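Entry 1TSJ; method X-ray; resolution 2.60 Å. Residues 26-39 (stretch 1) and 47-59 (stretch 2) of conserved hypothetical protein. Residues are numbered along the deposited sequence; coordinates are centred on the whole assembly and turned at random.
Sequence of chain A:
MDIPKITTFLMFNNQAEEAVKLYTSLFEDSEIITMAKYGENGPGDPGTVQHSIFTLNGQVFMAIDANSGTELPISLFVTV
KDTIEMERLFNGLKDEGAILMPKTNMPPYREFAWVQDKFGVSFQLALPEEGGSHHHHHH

Stretch 1 26-39: LFEDSEIITMAKYG
Stretch 2 47-59: GTVQHSIFTLNGQ

How are the two stretches paired? Strands 31-37 and 51-56 run antiparallel at 168°, their axes approaching to 4.5 Å. Ile32 faces Phe54 (CA-CA 4.3 Å), Thr34 faces Ile53 (CA-CA 5.0 Å) and Ala36 faces His51 (CA-CA 5.0 Å). Ala36 N donates to His51 O at 2.7 Å. Bulges shift the register by one between Ile32 and Thr34 and again between Ala36 and Lys37.

What holds Tyr38, the most covered residue? Its backbone (phi/psi -76/132) is clamped by two hydrogen bonds, Tyr38 N to Thr48 O at 2.7 Å and Gly47 N to Tyr38 O at 3.0 Å. With chi1 m (-72°) and chi2 121°, the ring lays one face under Gln50 CB, 4.0 Å from its centroid, while Thr48 CB sits at its edge.

How does Gln50 reach that ring? It lies at a corner (-101/-38), its CB pointing toward stretch 1 and its side chain extended, chi1 and chi2 both t. Gln50 N donates to Ala36 O at 2.6 Å, an acceptor shared with His51 N at 3.1 Å.

What does Asn57 add? In the type I' turn Leu56-Gln59, Asn57 adopts 54/39 with chi1 m, bringing ND2 within 3.1 Å of Phe27 CD2, at the ring edge. Gly58 N then bonds Asp29 O at 2.9 Å.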

# COMPACT_ATOMS: atom_id res chain seq x y z
N LEU A 26 16.41 9.79 -9.29
CA LEU A 26 17.51 8.84 -9.55
C LEU A 26 17.35 7.72 -10.51
O LEU A 26 18.27 7.34 -11.15
CB LEU A 26 17.76 8.13 -8.27
CG LEU A 26 18.18 9.05 -7.17
CD1 LEU A 26 18.26 8.17 -5.93
CD2 LEU A 26 19.56 9.59 -7.47
N PHE A 27 16.22 7.08 -10.43
CA PHE A 27 15.97 5.84 -11.18
C PHE A 27 15.40 6.30 -12.47
O PHE A 27 14.66 7.30 -12.52
CB PHE A 27 14.94 4.82 -10.54
CG PHE A 27 15.42 4.23 -9.31
CD1 PHE A 27 15.46 4.96 -8.16
CD2 PHE A 27 15.97 2.97 -9.28
CE1 PHE A 27 16.02 4.48 -6.98
CE2 PHE A 27 16.51 2.46 -8.09
CZ PHE A 27 16.48 3.24 -6.96
N GLU A 28 15.63 5.51 -13.48
CA GLU A 28 15.41 5.88 -14.77
C GLU A 28 13.98 5.89 -15.09
O GLU A 28 13.39 6.97 -15.09
CB GLU A 28 16.16 4.97 -15.74
CG GLU A 28 17.61 5.40 -15.98
CD GLU A 28 18.24 4.70 -17.23
OE1 GLU A 28 19.50 4.60 -17.17
OE2 GLU A 28 17.50 4.20 -18.22
N ASP A 29 13.40 4.80 -15.49
CA ASP A 29 12.14 4.92 -16.25
C ASP A 29 11.02 5.19 -15.24
O ASP A 29 10.11 4.41 -15.08
CB ASP A 29 11.93 3.62 -16.99
CG ASP A 29 10.53 3.41 -17.48
OD1 ASP A 29 9.89 4.47 -17.77
OD2 ASP A 29 10.03 2.23 -17.67
N SER A 30 11.06 6.30 -14.56
CA SER A 30 10.25 6.45 -13.39
C SER A 30 9.48 7.80 -13.37
O SER A 30 9.74 8.63 -14.08
CB SER A 30 11.17 6.16 -12.24
OG SER A 30 11.87 7.28 -12.05
N GLU A 31 8.40 7.91 -12.63
CA GLU A 31 7.47 8.99 -12.77
C GLU A 31 6.45 8.99 -11.64
O GLU A 31 5.96 7.98 -11.24
CB GLU A 31 6.75 8.80 -14.05
CG GLU A 31 5.83 9.97 -14.29
CD GLU A 31 4.97 9.85 -15.55
OE1 GLU A 31 4.95 8.78 -16.13
OE2 GLU A 31 4.27 10.85 -15.93
N ILE A 32 6.10 10.16 -11.12
CA ILE A 32 5.03 10.23 -10.20
C ILE A 32 3.69 10.10 -10.97
O ILE A 32 3.36 10.98 -11.76
CB ILE A 32 5.10 11.49 -9.42
CG1 ILE A 32 6.14 11.35 -8.32
CG2 ILE A 32 3.82 11.72 -8.69
CD1 ILE A 32 6.54 12.69 -7.60
N ILE A 33 2.94 9.00 -10.77
CA ILE A 33 1.71 8.97 -11.42
C ILE A 33 0.53 9.58 -10.60
O ILE A 33 -0.39 10.05 -11.16
CB ILE A 33 1.43 7.62 -12.17
CG1 ILE A 33 0.33 6.85 -11.52
CG2 ILE A 33 2.67 6.70 -12.33
CD1 ILE A 33 -1.07 7.32 -11.94
N THR A 34 0.58 9.73 -9.30
CA THR A 34 -0.60 10.10 -8.49
C THR A 34 0.01 10.55 -7.18
O THR A 34 0.82 9.83 -6.56
CB THR A 34 -1.51 8.84 -8.21
OG1 THR A 34 -2.44 8.56 -9.33
CG2 THR A 34 -2.39 8.92 -6.85
N MSE A 35 -0.34 11.77 -6.81
CA MSE A 35 -0.18 12.23 -5.51
C MSE A 35 -1.38 12.92 -4.98
O MSE A 35 -1.85 13.89 -5.60
CB MSE A 35 0.89 13.24 -5.53
CG MSE A 35 2.16 12.70 -5.26
SE MSE A 35 3.15 13.72 -3.94
CE MSE A 35 4.76 12.40 -3.87
N ALA A 36 -1.83 12.54 -3.79
CA ALA A 36 -2.91 13.22 -3.13
C ALA A 36 -2.46 13.57 -1.77
O ALA A 36 -1.98 12.71 -1.09
CB ALA A 36 -4.11 12.40 -3.10
N LYS A 37 -2.60 14.86 -1.40
CA LYS A 37 -2.25 15.36 -0.08
C LYS A 37 -3.45 15.44 0.85
O LYS A 37 -4.63 15.48 0.39
CB LYS A 37 -1.72 16.75 -0.16
CG LYS A 37 -0.80 17.10 -1.32
CD LYS A 37 0.44 16.26 -1.38
CE LYS A 37 1.65 17.05 -2.01
NZ LYS A 37 2.32 17.97 -1.00
N TYR A 38 -3.19 15.51 2.13
CA TYR A 38 -4.25 15.81 3.07
C TYR A 38 -4.71 17.28 3.13
O TYR A 38 -3.87 18.20 3.29
CB TYR A 38 -3.81 15.45 4.47
CG TYR A 38 -3.77 13.93 4.68
CD1 TYR A 38 -2.54 13.33 5.07
CD2 TYR A 38 -4.98 13.12 4.54
CE1 TYR A 38 -2.46 12.07 5.26
CE2 TYR A 38 -4.92 11.81 4.73
CZ TYR A 38 -3.63 11.30 5.09
OH TYR A 38 -3.42 9.96 5.27
N GLY A 39 -6.05 17.47 3.09
CA GLY A 39 -6.73 18.81 3.10
C GLY A 39 -6.47 19.61 4.38
O GLY A 39 -5.83 19.09 5.32
N GLY A 47 -0.99 18.79 3.64
CA GLY A 47 0.21 18.94 2.83
C GLY A 47 0.97 17.62 2.80
O GLY A 47 1.76 17.35 1.85
N THR A 48 0.69 16.76 3.76
CA THR A 48 1.16 15.39 3.68
C THR A 48 0.56 14.50 2.61
O THR A 48 -0.56 14.74 2.17
CB THR A 48 0.96 14.74 5.01
OG1 THR A 48 1.82 15.42 5.94
CG2 THR A 48 1.56 13.29 4.96
N VAL A 49 1.29 13.45 2.19
CA VAL A 49 0.78 12.55 1.14
C VAL A 49 -0.24 11.60 1.74
O VAL A 49 -0.03 11.05 2.79
CB VAL A 49 1.92 11.84 0.45
CG1 VAL A 49 1.36 10.88 -0.47
CG2 VAL A 49 2.69 12.83 -0.31
N GLN A 50 -1.35 11.47 1.08
CA GLN A 50 -2.37 10.53 1.47
C GLN A 50 -2.23 9.37 0.58
O GLN A 50 -2.45 8.25 0.94
CB GLN A 50 -3.74 11.11 1.18
CG GLN A 50 -5.01 10.24 1.43
CD GLN A 50 -6.31 11.12 1.17
OE1 GLN A 50 -7.42 10.88 1.80
NE2 GLN A 50 -6.18 12.21 0.30
N HIS A 51 -1.94 9.65 -0.66
CA HIS A 51 -1.89 8.57 -1.56
C HIS A 51 -0.90 8.99 -2.67
O HIS A 51 -1.12 10.03 -3.26
CB HIS A 51 -3.33 8.28 -2.08
CG HIS A 51 -3.42 7.14 -3.11
ND1 HIS A 51 -4.01 7.30 -4.37
CD2 HIS A 51 -3.01 5.81 -3.04
CE1 HIS A 51 -3.96 6.13 -5.03
NE2 HIS A 51 -3.38 5.21 -4.24
N SER A 52 0.15 8.17 -2.94
CA SER A 52 1.05 8.32 -4.11
C SER A 52 1.22 6.98 -4.79
O SER A 52 1.38 6.00 -4.18
CB SER A 52 2.47 8.85 -3.71
OG SER A 52 3.15 9.53 -4.80
N ILE A 53 1.22 7.01 -6.10
CA ILE A 53 1.60 5.91 -6.90
C ILE A 53 2.66 6.43 -7.87
O ILE A 53 2.42 7.34 -8.63
CB ILE A 53 0.42 5.43 -7.69
CG1 ILE A 53 -0.61 4.88 -6.77
CG2 ILE A 53 0.83 4.38 -8.66
CD1 ILE A 53 -1.78 4.49 -7.48
N PHE A 54 3.81 5.79 -7.85
CA PHE A 54 4.89 6.20 -8.68
C PHE A 54 5.53 4.99 -9.32
O PHE A 54 5.31 3.86 -8.95
CB PHE A 54 5.81 7.09 -7.84
CG PHE A 54 6.39 6.45 -6.61
CD1 PHE A 54 5.72 6.33 -5.47
CD2 PHE A 54 7.70 5.96 -6.60
CE1 PHE A 54 6.37 5.65 -4.33
CE2 PHE A 54 8.26 5.40 -5.55
CZ PHE A 54 7.63 5.23 -4.44
N THR A 55 6.32 5.26 -10.31
CA THR A 55 7.13 4.27 -11.03
C THR A 55 8.62 4.41 -10.71
O THR A 55 9.07 5.48 -10.40
CB THR A 55 6.88 4.58 -12.50
OG1 THR A 55 5.53 4.17 -12.80
CG2 THR A 55 7.54 3.68 -13.31
N LEU A 56 9.37 3.29 -10.73
CA LEU A 56 10.82 3.25 -10.67
C LEU A 56 11.15 2.13 -11.61
O LEU A 56 10.81 0.98 -11.29
CB LEU A 56 11.38 2.83 -9.31
CG LEU A 56 11.02 3.67 -8.10
CD1 LEU A 56 11.73 3.30 -6.72
CD2 LEU A 56 11.31 5.00 -8.37
N ASN A 57 11.84 2.44 -12.70
CA ASN A 57 12.12 1.49 -13.76
C ASN A 57 10.93 0.84 -14.28
O ASN A 57 10.90 -0.28 -14.48
CB ASN A 57 13.13 0.46 -13.28
CG ASN A 57 14.48 1.13 -13.03
OD1 ASN A 57 15.27 1.23 -14.02
ND2 ASN A 57 14.67 1.79 -11.85
N GLY A 58 9.87 1.57 -14.40
CA GLY A 58 8.60 1.03 -14.88
C GLY A 58 7.85 0.14 -13.89
O GLY A 58 6.83 -0.51 -14.24
N GLN A 59 8.32 0.10 -12.67
CA GLN A 59 7.66 -0.70 -11.66
C GLN A 59 6.95 0.21 -10.71
O GLN A 59 7.53 1.19 -10.18
CB GLN A 59 8.68 -1.47 -10.83
CG GLN A 59 9.39 -2.43 -11.68
CD GLN A 59 10.56 -3.11 -11.02
OE1 GLN A 59 10.45 -3.68 -9.90
NE2 GLN A 59 11.71 -3.13 -11.74